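Local coordinates for protein OLD nuclease (Thermus scotoductus, PDB 6P74) that degrades linear or supercoiled double-stranded DNA from the 5' end, using divalent metal ions, and also has a DNA-stimulated ATPase activity, at residues E498-K501 / T502-V505; Q507-D510 / A511-P514; V475-S478 / L479-L483; A465-A469 / E470-V474. One frame throughout, in Å; residues are numbered along the deposited sequence.

The four contacts illustrate how one Toprim domain handles the joints between its helices and strands. Contact 3 is partly buried and reaches the metal site; contacts 1, 2 and 4 lie at the surface. Contact 4 links helix 443-467 to strand 472-475, and contact 3 carries that strand's end into helix 479-483. Contact 1 closes helix 493-501 and contact 2 opens helix 513-523, and apolar packing joins them to each other and to contact 3. Their chemistry follows their place: a threonine doubles a backbone bond at 498-505, a salt bridge and a water serve the exposed turn 507-514, a serine caps at 475-483, and an arginine lies against a carbonyl at 465-474.

Contact 1 (E498-K501 / T502-V505)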
loop_
_atom_site.group_PDB
_atom_site.type_symbol
_atom_site.label_atom_id
_atom_site.label_comp_id
_atom_site.label_asym_id
_atom_site.label_seq_id
_atom_site.Cartn_x
_atom_site.Cartn_y
_atom_site.Cartn_z
ATOM N N GLU A 498 27.319 43.971 0.426
ATOM C CA GLU A 498 28.334 44.695 -0.315
ATOM C C GLU A 498 29.687 44.633 0.383
ATOM O O GLU A 498 30.722 44.563 -0.293
ATOM C CB GLU A 498 27.897 46.134 -0.602
ATOM C CG GLU A 498 27.549 47.039 0.552
ATOM C CD GLU A 498 26.952 48.363 0.046
ATOM O OE1 GLU A 498 26.017 48.310 -0.792
ATOM O OE2 GLU A 498 27.428 49.452 0.458
ATOM N N ILE A 499 29.718 44.603 1.715
ATOM C CA ILE A 499 30.990 44.345 2.388
ATOM C C ILE A 499 31.535 42.984 1.979
ATOM O O ILE A 499 32.673 42.868 1.510
ATOM C CB ILE A 499 30.838 44.452 3.914
ATOM C CG1 ILE A 499 30.676 45.922 4.321
ATOM C CG2 ILE A 499 32.031 43.838 4.596
ATOM C CD1 ILE A 499 30.173 46.099 5.757
ATOM N N LEU A 500 30.720 41.933 2.133
ATOM C CA LEU A 500 31.203 40.582 1.860
ATOM C C LEU A 500 31.591 40.395 0.405
ATOM O O LEU A 500 32.450 39.563 0.090
ATOM C CB LEU A 500 30.142 39.564 2.245
ATOM C CG LEU A 500 30.032 39.389 3.744
ATOM C CD1 LEU A 500 28.825 38.527 4.092
ATOM C CD2 LEU A 500 31.333 38.804 4.250
ATOM N N LYS A 501 30.961 41.135 -0.499
ATOM C CA LYS A 501 31.329 41.015 -1.900
ATOM C C LYS A 501 32.753 41.497 -2.181
ATOM O O LYS A 501 33.314 41.129 -3.219
ATOM C CB LYS A 501 30.314 41.767 -2.779
ATOM C CG LYS A 501 28.958 41.057 -2.946
ATOM C CD LYS A 501 28.020 41.833 -3.873
ATOM C CE LYS A 501 26.629 41.211 -3.893
ATOM N NZ LYS A 501 25.655 42.001 -4.712
ATOM N N THR A 502 33.361 42.296 -1.295
ATOM C CA THR A 502 34.746 42.722 -1.522
ATOM C C THR A 502 35.769 41.760 -0.925
ATOM O O THR A 502 36.971 41.955 -1.131
ATOM C CB THR A 502 35.007 44.125 -0.944
ATOM O OG1 THR A 502 34.913 44.068 0.489
ATOM C CG2 THR A 502 34.005 45.138 -1.478
ATOM N N VAL A 503 35.286 40.745 -0.201
ATOM C CA VAL A 503 36.177 39.732 0.439
ATOM C C VAL A 503 36.534 38.663 -0.600
ATOM O O VAL A 503 35.774 38.510 -1.576
ATOM C CB VAL A 503 35.517 39.106 1.683
ATOM C CG1 VAL A 503 36.406 38.051 2.324
ATOM C CG2 VAL A 503 35.119 40.163 2.702
ATOM N N ASP A 504 37.651 37.959 -0.389
ATOM C CA ASP A 504 38.104 36.895 -1.327
ATOM C C ASP A 504 37.997 35.531 -0.632
ATOM O O ASP A 504 38.908 35.194 0.150
ATOM C CB ASP A 504 39.523 37.166 -1.834
ATOM C CG ASP A 504 40.207 35.932 -2.396
ATOM O OD1 ASP A 504 39.489 35.027 -2.866
ATOM O OD2 ASP A 504 41.453 35.887 -2.362
ATOM N N VAL A 505 36.923 34.787 -0.915
ATOM C CA VAL A 505 36.707 33.442 -0.302
ATOM C C VAL A 505 38.036 32.676 -0.313
ATOM O O VAL A 505 38.222 31.805 0.559
ATOM C CB VAL A 505 35.602 32.659 -1.038
ATOM C CG1 VAL A 505 34.219 33.212 -0.730
ATOM C CG2 VAL A 505 35.842 32.620 -2.540
#
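I499 O is gripped twice by a single residue, T502, which supplies both its hydroxyl and its backbone amide. The bonds belong to the C-terminal turn of helix 493-501 in the Toprim domain, where the chain passes into the loop leading to helix 513-523. The shorter one runs from T502 OG1 to I499 O at 2.7 Å; it lies in the carbonyl plane, with an angle of 149° at the oxygen. T502 N reaches the same oxygen at 2.9 Å, but from well above that plane. A chi1 of 67° tucks OG1 between the backbone N and the carbonyl carbon of T502, the crowded position, from which OG1 faces I499 O. With the hydroxyl so placed, the methyl CG2 turns to E498 O, 3.5 Å away.

One residue further on, V503 N donates to L500 O at 3.1 Å. Both amide bonds thus span three residues, the spacing of a 3-10 turn, tighter than that of an alpha-helix. L500 O has a second donor in Q391 NE2, which ties this turn to helix 379-391. The E498 carboxylate is engaged by R495 within its own helix.

On the side facing helix 379-391 the contact becomes apolar. L500 packs on A384 of that helix and on L483 of helix 479-483, while V503 leans on P509 and L512 further along the loop. V503 holds CG1 anti to its own N, leaving CG2 to face the leucine: L500 CD2 and V503 CG2 meet methyl to methyl at 4.3 Å.

Contact 2 (Q507-D510 / A511-P514); sequences QPPD and ALRP
The backbone from P509 coils through a helical turn, bringing R513 N within 2.7 Å of P509 O in a hydrogen bond that is weak because it is bent to 116°. R513 N makes a second weak bond, to D510 O, so two carbonyls share the amide. This helical turn forms the N-terminal approach to helix 513-523 of the Toprim domain.

Among the side chains, D510 and R513 form a salt bridge between OD1 and NH1 at 2.5 Å, a length short enough to be read with some caution. The carboxylate oxygen sits over a face of the guanidinium instead of meeting its edge, and the two planes stand 70° apart. The arginine chain runs extended as far as CD and then bends, chi3 -68°, which swings its head across the aspartate. At the guanidinium edge, in its plane, water 1 accepts from R513 NE at 2.7 Å and donates to P508 O at 2.9 Å, bridging side chain and turn.

The inner side is apolar. P509 and L512 lie side by side, with P509 CG tight against L512 CB at 3.4 Å. L512 continues into L479, A482 and L483 of helix 479-483, and A511 touches A482. P514 brings no amide hydrogen to the turn; its ring carbon CD comes to 3.5 Å from D510 O.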
loop_
_atom_site.group_PDB
_atom_site.type_symbol
_atom_site.label_atom_id
_atom_site.label_comp_id
_atom_site.label_asym_id
_atom_site.label_seq_id
_atom_site.Cartn_x
_atom_site.Cartn_y
_atom_site.Cartn_z
ATOM N N GLN A 507 41.171 33.742 0.372
ATOM C CA GLN A 507 41.955 34.038 1.602
ATOM C C GLN A 507 41.147 34.981 2.502
ATOM O O GLN A 507 41.612 36.116 2.731
ATOM C CB GLN A 507 43.313 34.640 1.236
ATOM C CG GLN A 507 44.074 33.837 0.191
ATOM C CD GLN A 507 45.232 34.610 -0.390
ATOM O OE1 GLN A 507 45.067 35.701 -0.931
ATOM N NE2 GLN A 507 46.424 34.044 -0.281
ATOM N N PRO A 508 39.958 34.508 2.985
ATOM C CA PRO A 508 39.183 35.424 3.856
ATOM C C PRO A 508 40.066 36.055 4.943
ATOM O O PRO A 508 40.959 35.384 5.428
ATOM C CB PRO A 508 38.059 34.636 4.552
ATOM C CG PRO A 508 38.389 33.209 4.263
ATOM C CD PRO A 508 38.993 33.318 2.885
ATOM N N PRO A 509 39.786 37.351 5.288
ATOM C CA PRO A 509 40.639 37.956 6.339
ATOM C C PRO A 509 40.778 37.032 7.559
ATOM O O PRO A 509 39.997 36.104 7.682
ATOM C CB PRO A 509 40.006 39.276 6.811
ATOM C CG PRO A 509 38.640 39.255 6.207
ATOM C CD PRO A 509 38.906 38.547 4.901
ATOM N N ASP A 510 41.762 37.309 8.419
ATOM C CA ASP A 510 42.002 36.490 9.638
ATOM C C ASP A 510 40.796 36.616 10.576
ATOM O O ASP A 510 40.394 35.591 11.163
ATOM C CB ASP A 510 43.307 36.891 10.332
ATOM C CG ASP A 510 43.936 35.763 11.132
ATOM O OD1 ASP A 510 43.802 34.599 10.707
ATOM O OD2 ASP A 510 44.556 36.059 12.172
ATOM N N ALA A 511 40.250 37.829 10.706
ATOM C CA ALA A 511 39.081 38.077 11.582
ATOM C C ALA A 511 37.855 37.343 11.027
ATOM O O ALA A 511 37.086 36.781 11.832
ATOM C CB ALA A 511 38.831 39.561 11.699
ATOM N N LEU A 512 37.690 37.353 9.701
ATOM C CA LEU A 512 36.562 36.690 9.055
ATOM C C LEU A 512 36.780 35.193 8.833
ATOM O O LEU A 512 35.806 34.458 8.607
ATOM C CB LEU A 512 36.302 37.370 7.714
ATOM C CG LEU A 512 34.919 37.377 7.093
ATOM C CD1 LEU A 512 33.838 37.619 8.114
ATOM C CD2 LEU A 512 34.932 38.510 6.095
ATOM N N ARG A 513 38.028 34.737 8.899
ATOM C CA ARG A 513 38.359 33.358 8.556
ATOM C C ARG A 513 37.532 32.312 9.290
ATOM O O ARG A 513 37.082 31.360 8.635
ATOM C CB ARG A 513 39.855 33.132 8.815
ATOM C CG ARG A 513 40.299 31.678 8.707
ATOM C CD ARG A 513 41.760 31.513 9.128
ATOM N NE ARG A 513 42.664 32.151 8.178
ATOM C CZ ARG A 513 43.892 32.537 8.496
ATOM N NH1 ARG A 513 44.320 32.369 9.745
ATOM N NH2 ARG A 513 44.677 33.102 7.590
ATOM N N PRO A 514 37.288 32.405 10.603
ATOM C CA PRO A 514 36.499 31.345 11.252
ATOM C C PRO A 514 35.084 31.271 10.714
ATOM O O PRO A 514 34.495 30.183 10.704
ATOM C CB PRO A 514 36.554 31.728 12.747
ATOM C CG PRO A 514 37.824 32.643 12.836
ATOM C CD PRO A 514 37.677 33.440 11.574
HETATM O O HOH W 1 42.607 32.958 5.594
#

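Contact 3 (V475-S478 / L479-L483)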
loop_
_atom_site.group_PDB
_atom_site.type_symbol
_atom_site.label_atom_id
_atom_site.label_comp_id
_atom_site.label_asym_id
_atom_site.label_seq_id
_atom_site.Cartn_x
_atom_site.Cartn_y
_atom_site.Cartn_z
ATOM N N VAL A 475 34.207 33.739 15.981
ATOM C CA VAL A 475 34.637 34.995 15.363
ATOM C C VAL A 475 35.083 35.952 16.463
ATOM O O VAL A 475 34.277 36.345 17.309
ATOM C CB VAL A 475 33.518 35.622 14.521
ATOM C CG1 VAL A 475 34.070 36.888 13.842
ATOM C CG2 VAL A 475 33.007 34.647 13.496
ATOM N N GLN A 476 36.365 36.326 16.450
ATOM C CA GLN A 476 37.029 37.179 17.448
ATOM C C GLN A 476 37.260 38.575 16.890
ATOM O O GLN A 476 37.949 38.706 15.863
ATOM C CB GLN A 476 38.387 36.580 17.817
ATOM C CG GLN A 476 38.350 35.132 18.191
ATOM C CD GLN A 476 39.634 34.727 18.851
ATOM O OE1 GLN A 476 40.579 34.329 18.180
ATOM N NE2 GLN A 476 39.699 34.874 20.172
ATOM N N PRO A 477 36.780 39.639 17.542
ATOM C CA PRO A 477 35.899 39.588 18.706
ATOM C C PRO A 477 34.451 39.366 18.308
ATOM O O PRO A 477 33.691 38.893 19.143
ATOM C CB PRO A 477 36.064 40.964 19.353
ATOM C CG PRO A 477 36.502 41.872 18.213
ATOM C CD PRO A 477 37.365 40.986 17.339
ATOM N N SER A 478 34.081 39.693 17.070
ATOM C CA SER A 478 32.697 39.540 16.621
ATOM C C SER A 478 32.645 39.701 15.113
ATOM O O SER A 478 33.527 40.320 14.516
ATOM C CB SER A 478 31.778 40.583 17.259
ATOM O OG SER A 478 32.176 41.881 16.830
ATOM N N LEU A 479 31.569 39.185 14.513
ATOM C CA LEU A 479 31.377 39.342 13.071
ATOM C C LEU A 479 31.243 40.806 12.698
ATOM O O LEU A 479 31.764 41.240 11.660
ATOM C CB LEU A 479 30.152 38.550 12.588
ATOM C CG LEU A 479 29.858 38.567 11.077
ATOM C CD1 LEU A 479 30.918 37.870 10.291
ATOM C CD2 LEU A 479 28.463 37.982 10.709
ATOM N N GLU A 480 30.553 41.593 13.533
ATOM C CA GLU A 480 30.461 43.025 13.270
ATOM C C GLU A 480 31.841 43.654 13.168
ATOM O O GLU A 480 32.091 44.483 12.288
ATOM C CB GLU A 480 29.662 43.743 14.353
ATOM C CG GLU A 480 28.222 43.345 14.457
ATOM C CD GLU A 480 28.018 42.244 15.464
ATOM O OE1 GLU A 480 28.964 41.430 15.616
ATOM O OE2 GLU A 480 26.940 42.220 16.108
ATOM N N ALA A 481 32.750 43.285 14.070
ATOM C CA ALA A 481 34.085 43.862 14.005
ATOM C C ALA A 481 34.854 43.322 12.804
ATOM O O ALA A 481 35.567 44.075 12.130
ATOM C CB ALA A 481 34.843 43.606 15.309
ATOM N N ALA A 482 34.705 42.027 12.502
ATOM C CA ALA A 482 35.363 41.482 11.314
ATOM C C ALA A 482 34.900 42.180 10.034
ATOM O O ALA A 482 35.698 42.369 9.103
ATOM C CB ALA A 482 35.120 39.975 11.228
ATOM N N LEU A 483 33.623 42.580 9.968
ATOM C CA LEU A 483 33.107 43.232 8.775
ATOM C C LEU A 483 33.357 44.737 8.746
ATOM O O LEU A 483 33.176 45.346 7.688
ATOM C CB LEU A 483 31.596 42.986 8.614
ATOM C CG LEU A 483 31.164 41.550 8.299
ATOM C CD1 LEU A 483 29.636 41.456 8.299
ATOM C CD2 LEU A 483 31.770 41.003 6.996
#
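V475, the last residue of its strand, extends CG1 beneath the start of the following helix, reaching L479 N at 3.5 Å and A482 CB at 4.2 Å. Its other side chain neighbours include V429 and D431 on strand 426-431. After Q476 a cis peptide bond turns the chain into P477, whose CG rests on the methyl CB of A481 at 3.8 Å.

S478 then takes the N-cap of helix 479-483. Its chi1 of 64° folds OG back over the helix end, where it accepts from A481 N at 3.1 Å with a fairly straight N-H...O angle of 157°. S478 O meanwhile takes A482 N at 2.9 Å, in the carbonyl plane. This strand-loop-helix passage lies at the end of the edge strand of the parallel Toprim sheet, beside the metal site: E480 and D431 bind samarium here, and S478 is inferred to serve a second cation. D431 OD1 also accepts from L479 N.

The E480 chain bends at chi2 (93°), carrying its carboxylate back past the cap. OE2 is paired with the inferred catalytic R487, while OE1 lies 3.4 Å from S478 CB.

Contact 4 (A465-A469 / E470-V474)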
loop_
_atom_site.group_PDB
_atom_site.type_symbol
_atom_site.label_atom_id
_atom_site.label_comp_id
_atom_site.label_asym_id
_atom_site.label_seq_id
_atom_site.Cartn_x
_atom_site.Cartn_y
_atom_site.Cartn_z
ATOM N N ALA A 465 31.446 22.878 25.323
ATOM C CA ALA A 465 31.236 21.621 26.028
ATOM C C ALA A 465 30.167 20.773 25.348
ATOM O O ALA A 465 30.336 19.559 25.202
ATOM C CB ALA A 465 30.853 21.893 27.488
ATOM N N CYS A 466 29.060 21.376 24.917
ATOM C CA CYS A 466 28.057 20.504 24.321
ATOM C C CYS A 466 28.377 20.193 22.861
ATOM O O CYS A 466 28.216 19.048 22.434
ATOM C CB CYS A 466 26.660 21.091 24.472
ATOM S SG CYS A 466 26.458 22.824 23.937
ATOM N N ALA A 467 28.864 21.166 22.084
ATOM C CA ALA A 467 29.095 20.886 20.668
ATOM C C ALA A 467 30.362 20.076 20.427
ATOM O O ALA A 467 30.414 19.288 19.471
ATOM C CB ALA A 467 29.140 22.193 19.869
ATOM N N GLY A 468 31.378 20.212 21.280
ATOM C CA GLY A 468 32.710 19.737 20.940
ATOM C C GLY A 468 33.409 20.926 20.281
ATOM O O GLY A 468 32.743 21.790 19.681
ATOM N N ALA A 469 34.746 20.981 20.381
ATOM C CA ALA A 469 35.467 22.164 19.937
ATOM C C ALA A 469 35.633 22.012 18.437
ATOM O O ALA A 469 35.645 23.015 17.718
ATOM C CB ALA A 469 36.830 22.322 20.614
ATOM N N GLU A 470 35.748 20.774 17.946
ATOM C CA GLU A 470 35.959 20.540 16.528
ATOM C C GLU A 470 34.774 20.962 15.676
ATOM O O GLU A 470 34.909 21.025 14.448
ATOM C CB GLU A 470 36.304 19.061 16.288
ATOM C CG GLU A 470 35.134 18.085 16.358
ATOM C CD GLU A 470 34.661 17.787 17.774
ATOM O OE1 GLU A 470 35.315 18.210 18.750
ATOM O OE2 GLU A 470 33.609 17.118 17.906
ATOM N N ARG A 471 33.637 21.284 16.287
ATOM C CA ARG A 471 32.459 21.708 15.546
ATOM C C ARG A 471 32.145 23.187 15.723
ATOM O O ARG A 471 31.132 23.659 15.194
ATOM C CB ARG A 471 31.252 20.860 15.968
ATOM C CG ARG A 471 31.538 19.368 15.912
ATOM C CD ARG A 471 30.367 18.574 15.330
ATOM N NE ARG A 471 29.395 18.192 16.323
ATOM C CZ ARG A 471 29.583 17.199 17.182
ATOM N NH1 ARG A 471 30.736 16.540 17.150
ATOM N NH2 ARG A 471 28.639 16.873 18.069
ATOM N N VAL A 472 32.978 23.928 16.449
ATOM C CA VAL A 472 32.684 25.304 16.831
ATOM C C VAL A 472 33.745 26.236 16.270
ATOM O O VAL A 472 34.946 26.013 16.468
ATOM C CB VAL A 472 32.584 25.458 18.357
ATOM C CG1 VAL A 472 32.272 26.925 18.718
ATOM C CG2 VAL A 472 31.512 24.597 18.848
ATOM N N PHE A 473 33.291 27.284 15.586
ATOM C CA PHE A 473 34.149 28.355 15.087
ATOM C C PHE A 473 33.796 29.654 15.805
ATOM O O PHE A 473 32.617 29.991 15.931
ATOM C CB PHE A 473 33.992 28.491 13.570
ATOM C CG PHE A 473 34.446 27.265 12.818
ATOM C CD1 PHE A 473 33.691 26.103 12.838
ATOM C CD2 PHE A 473 35.666 27.251 12.167
ATOM C CE1 PHE A 473 34.125 24.954 12.188
ATOM C CE2 PHE A 473 36.101 26.111 11.489
ATOM C CZ PHE A 473 35.327 24.963 11.494
ATOM N N VAL A 474 34.807 30.383 16.280
ATOM C CA VAL A 474 34.558 31.588 17.057
ATOM C C VAL A 474 35.090 32.792 16.294
ATOM O O VAL A 474 36.287 32.865 16.001
ATOM C CB VAL A 474 35.172 31.517 18.455
ATOM C CG1 VAL A 474 34.805 32.789 19.203
ATOM C CG2 VAL A 474 34.646 30.250 19.216
#
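A469 makes the turn between helix and strand: its carbonyl oxygen accepts from V472 N at 3.1 Å, with an N-H...O angle of 167°. The amide approaches from well above the carbonyl plane. E470 and R471, between them, have the backbone angles of a type I beta turn, so four residues reverse the chain.

A467, on the last turn of the helix, contributes at two points. Its methyl CB lies 3.5 Å from V472 CG2, an apolar touch that closes the helix end on the first strand residue. Its oxygen points at the flat head of R471: A467 O stands 3.2 Å above the guanidinium plane, over its centre, so the contact is with a face and not with the N-H edge. G468, the next residue, leaves the helix with a positive phi of 91°, a conformation readily open to glycine.

Here the chain completes a beta-alpha-beta crossover of the Toprim sheet, running from strand 426-431 through helix 443-467 into the parallel neighbouring strand 472-475. Backbone bonds from R471 and F473 to V428 fasten the new strand to the old one.

E470 curls back over the turn. With CG between its own N and carbonyl carbon (chi1 76°) and a second bend at chi2, its carboxylate returns toward G468, and OE2 comes to 4.1 Å from G468 CA. The same oxygen makes a salt bridge with the adjacent R471, whose chain bends at chi2 and chi3 to bring NH1 within 3.0 Å of E470 OE2.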